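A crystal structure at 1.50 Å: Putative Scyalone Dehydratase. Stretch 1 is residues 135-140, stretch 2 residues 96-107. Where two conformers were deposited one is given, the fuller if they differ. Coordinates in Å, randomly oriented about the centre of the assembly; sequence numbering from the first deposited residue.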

# COMPACT_ATOMS: atom_id res chain seq x y z
N THR A 135 7.94 -12.48 10.03
CA THR A 135 9.14 -12.15 9.26
C THR A 135 9.64 -13.35 8.45
O THR A 135 9.30 -14.52 8.74
CB THR A 135 10.31 -11.65 10.11
OG1 THR A 135 10.85 -12.73 10.90
CG2 THR A 135 9.89 -10.55 11.06
N THR A 136 10.42 -13.03 7.43
CA THR A 136 11.05 -14.04 6.60
C THR A 136 12.48 -13.71 6.36
O THR A 136 12.85 -12.65 5.86
CB THR A 136 10.30 -14.12 5.24
OG1 THR A 136 8.92 -14.44 5.50
CG2 THR A 136 10.91 -15.20 4.31
N ASP A 137 13.32 -14.70 6.71
CA ASP A 137 14.77 -14.60 6.46
C ASP A 137 15.36 -13.34 7.08
O ASP A 137 16.34 -12.78 6.59
CB ASP A 137 15.07 -14.68 4.98
CG ASP A 137 14.77 -16.05 4.39
OD1 ASP A 137 15.06 -17.07 5.06
OD2 ASP A 137 14.32 -16.12 3.25
N TYR A 138 14.78 -12.94 8.21
CA TYR A 138 15.09 -11.66 8.79
C TYR A 138 16.22 -11.71 9.83
O TYR A 138 16.65 -12.82 10.23
CB TYR A 138 13.79 -11.13 9.40
CG TYR A 138 13.73 -9.65 9.69
CD1 TYR A 138 13.96 -8.71 8.70
CD2 TYR A 138 13.35 -9.18 10.92
CE1 TYR A 138 13.89 -7.36 8.95
CE2 TYR A 138 13.26 -7.81 11.18
CZ TYR A 138 13.50 -6.93 10.20
OH TYR A 138 13.40 -5.58 10.49
N HIS A 139 16.69 -10.54 10.21
CA HIS A 139 17.93 -10.40 11.04
C HIS A 139 17.66 -10.02 12.47
O HIS A 139 18.55 -9.78 13.26
CB HIS A 139 18.89 -9.41 10.42
CG HIS A 139 18.35 -8.02 10.40
ND1 HIS A 139 17.34 -7.65 9.55
CD2 HIS A 139 18.66 -6.94 11.14
CE1 HIS A 139 17.04 -6.37 9.77
NE2 HIS A 139 17.83 -5.92 10.73
N VAL A 140 16.39 -9.91 12.79
CA VAL A 140 15.98 -9.59 14.14
C VAL A 140 15.06 -10.67 14.66
O VAL A 140 14.06 -11.05 14.03
CB VAL A 140 15.24 -8.24 14.25
CG1 VAL A 140 15.00 -7.90 15.75
CG2 VAL A 140 16.01 -7.13 13.54
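Stretch 2 96-107: IHRYTKERPDGI

Stretch 2 is a hairpin-like segment: strand 96-99 leads into a loop at residues 100-105, and the chain returns as strand 106-107. Its inner pairing is set by His 97 and Gly 106, whose backbones exchange two hydrogen bonds (His 97 N to Gly 106 O, 2.8 Å; Gly 106 N to His 97 O, 2.9 Å). The returning strand lies antiparallel to strand 135-136. Here Thr 136 and Ile 107 form a hydrogen-bonded pair, with Ile 107 N donating to Thr 136 O and Thr 136 N to Ile 107 O, both at 2.8 Å and nearly straight. Their side chains share one face of the sheet, CB to CB 4.1 Å; Thr 136 is in the m rotamer, and Ile 107 is m at both chi1 and chi2.

Beyond Thr 136 the strand ends. Asp 137 takes positive phi and psi (55/33), and its CB points toward stretch 2, 3.5 Å from Asp 105 O. With chi1 m, its OD2 lies 3.7 Å from Pro 104 CB and accepts a hydrogen bond from a water that also donates to Asp 105 O (2.7 Å to each oxygen). A second water donates to Asp 137 O (2.6 Å) and Pro 104 O (2.7 Å) and accepts from Arg 103 NE (2.8 Å), tying the turn to the loop.

The CA-to-CB bond of Tyr 138 points away, yet its t rotamer brings the ring back beside Gly 106, with CD1 4.0 Å from Gly 106 C. The absence of a side chain at Gly 106 matters: a CB there would lie 2.1 Å from Tyr 99 OH, a clash, and only 3.3 Å from Tyr 138 CD1. The edge of Tyr 138 meets the face of His 97, Tyr 138 CE1 to His 97 CE1 3.5 Å, with ring planes at 61°. His 97, chi1 m and chi2 76°, is held in turn by a hydrogen bond from its ND1 to Gly 106 O (3.0 Å).

The CA-to-CB bond of His 139 points toward stretch 2, and chi1 p with chi2 -72° places ND1 2.8 Å from Tyr 99 OH in a hydrogen bond whose donor may be either group. Tyr 99, chi1 m, reaches across from strand 96-99 to make it. The edge of His 139 also faces the His 97 ring, centroids 5.7 Å apart. Arg 103, p at chi1, t at chi2 and m at chi3, extends its guanidinium alongside this turn, placing NH2 3.4 Å from Tyr 138 O and NH1 4.1 Å from His 139 CB.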

# COMPACT_ATOMS: atom_id res chain seq x y z
N ILE A 96 11.32 -4.58 3.04
CA ILE A 96 12.23 -5.57 2.43
C ILE A 96 13.65 -5.04 2.59
O ILE A 96 13.93 -3.92 2.33
CB ILE A 96 11.90 -5.81 0.97
CG1 ILE A 96 10.43 -6.26 0.78
CG2 ILE A 96 12.84 -6.90 0.38
CD1 ILE A 96 9.45 -5.07 0.59
N HIS A 97 14.52 -5.93 3.03
CA HIS A 97 15.91 -5.60 3.30
C HIS A 97 16.89 -6.45 2.50
O HIS A 97 16.85 -7.68 2.61
CB HIS A 97 16.19 -5.84 4.79
CG HIS A 97 15.26 -5.12 5.71
ND1 HIS A 97 13.97 -5.57 5.92
CD2 HIS A 97 15.42 -4.04 6.49
CE1 HIS A 97 13.36 -4.75 6.75
NE2 HIS A 97 14.22 -3.83 7.13
N ARG A 98 17.73 -5.77 1.73
CA ARG A 98 18.77 -6.46 0.90
C ARG A 98 20.07 -6.22 1.67
O ARG A 98 20.52 -5.09 1.86
CB ARG A 98 18.86 -5.90 -0.51
CG ARG A 98 19.96 -6.64 -1.29
CD ARG A 98 19.68 -6.83 -2.71
NE ARG A 98 18.48 -7.60 -2.92
CZ ARG A 98 17.85 -7.65 -4.08
NH1 ARG A 98 18.33 -6.97 -5.11
NH2 ARG A 98 16.73 -8.32 -4.18
N TYR A 99 20.61 -7.33 2.16
CA TYR A 99 21.76 -7.26 3.04
C TYR A 99 23.07 -7.08 2.29
O TYR A 99 23.19 -7.44 1.16
CB TYR A 99 21.81 -8.52 3.91
CG TYR A 99 20.60 -8.67 4.80
CD1 TYR A 99 20.51 -7.97 6.00
CD2 TYR A 99 19.56 -9.52 4.44
CE1 TYR A 99 19.37 -8.08 6.82
CE2 TYR A 99 18.44 -9.66 5.26
CZ TYR A 99 18.36 -8.94 6.43
OH TYR A 99 17.22 -9.09 7.21
N THR A 100 24.04 -6.51 3.00
CA THR A 100 25.40 -6.35 2.47
C THR A 100 26.14 -7.69 2.52
O THR A 100 26.96 -7.97 1.65
CB THR A 100 26.14 -5.23 3.20
OG1 THR A 100 26.02 -5.40 4.62
CG2 THR A 100 25.56 -3.89 2.80
N LYS A 101 25.85 -8.49 3.54
CA LYS A 101 26.27 -9.89 3.61
C LYS A 101 25.41 -10.73 2.69
O LYS A 101 24.23 -10.44 2.47
CB LYS A 101 26.09 -10.45 5.01
CG LYS A 101 26.80 -9.64 6.06
CD LYS A 101 28.26 -9.85 5.98
CE LYS A 101 28.67 -10.99 6.86
NZ LYS A 101 30.16 -11.13 6.89
N GLU A 102 25.97 -11.83 2.19
CA GLU A 102 25.27 -12.75 1.29
C GLU A 102 24.25 -13.62 1.99
O GLU A 102 24.57 -14.63 2.61
CB GLU A 102 26.27 -13.64 0.52
CG GLU A 102 25.62 -14.85 -0.07
N ARG A 103 22.99 -13.21 1.90
CA ARG A 103 21.87 -13.95 2.49
C ARG A 103 20.61 -13.45 1.81
O ARG A 103 20.63 -12.36 1.23
CB ARG A 103 21.79 -13.72 4.01
CG ARG A 103 21.73 -12.24 4.36
CD ARG A 103 21.78 -11.93 5.86
NE ARG A 103 20.68 -12.53 6.60
CZ ARG A 103 20.60 -12.55 7.93
NH1 ARG A 103 21.55 -11.98 8.62
NH2 ARG A 103 19.56 -13.08 8.54
N PRO A 104 19.54 -14.26 1.85
CA PRO A 104 18.32 -13.83 1.21
C PRO A 104 17.78 -12.50 1.77
O PRO A 104 18.04 -12.12 2.91
CB PRO A 104 17.37 -14.98 1.50
CG PRO A 104 18.29 -16.18 1.73
CD PRO A 104 19.39 -15.59 2.46
N ASP A 105 17.02 -11.81 0.94
CA ASP A 105 16.35 -10.62 1.43
C ASP A 105 15.52 -10.94 2.67
O ASP A 105 14.81 -11.95 2.76
CB ASP A 105 15.45 -10.05 0.33
CG ASP A 105 16.21 -9.48 -0.85
OD1 ASP A 105 17.43 -9.22 -0.81
OD2 ASP A 105 15.53 -9.19 -1.87
N GLY A 106 15.51 -10.00 3.60
CA GLY A 106 14.80 -10.15 4.83
C GLY A 106 13.51 -9.35 4.78
O GLY A 106 13.53 -8.17 4.42
N ILE A 107 12.41 -10.02 5.06
CA ILE A 107 11.10 -9.39 4.96
C ILE A 107 10.46 -9.25 6.32
O ILE A 107 10.36 -10.22 7.06
CB ILE A 107 10.12 -10.22 4.09
CG1 ILE A 107 10.80 -10.78 2.84
CG2 ILE A 107 8.86 -9.35 3.80
CD1 ILE A 107 11.36 -9.79 1.89
O HOH W 1 18.46 -13.51 5.18
O HOH W 2 13.62 -14.08 1.58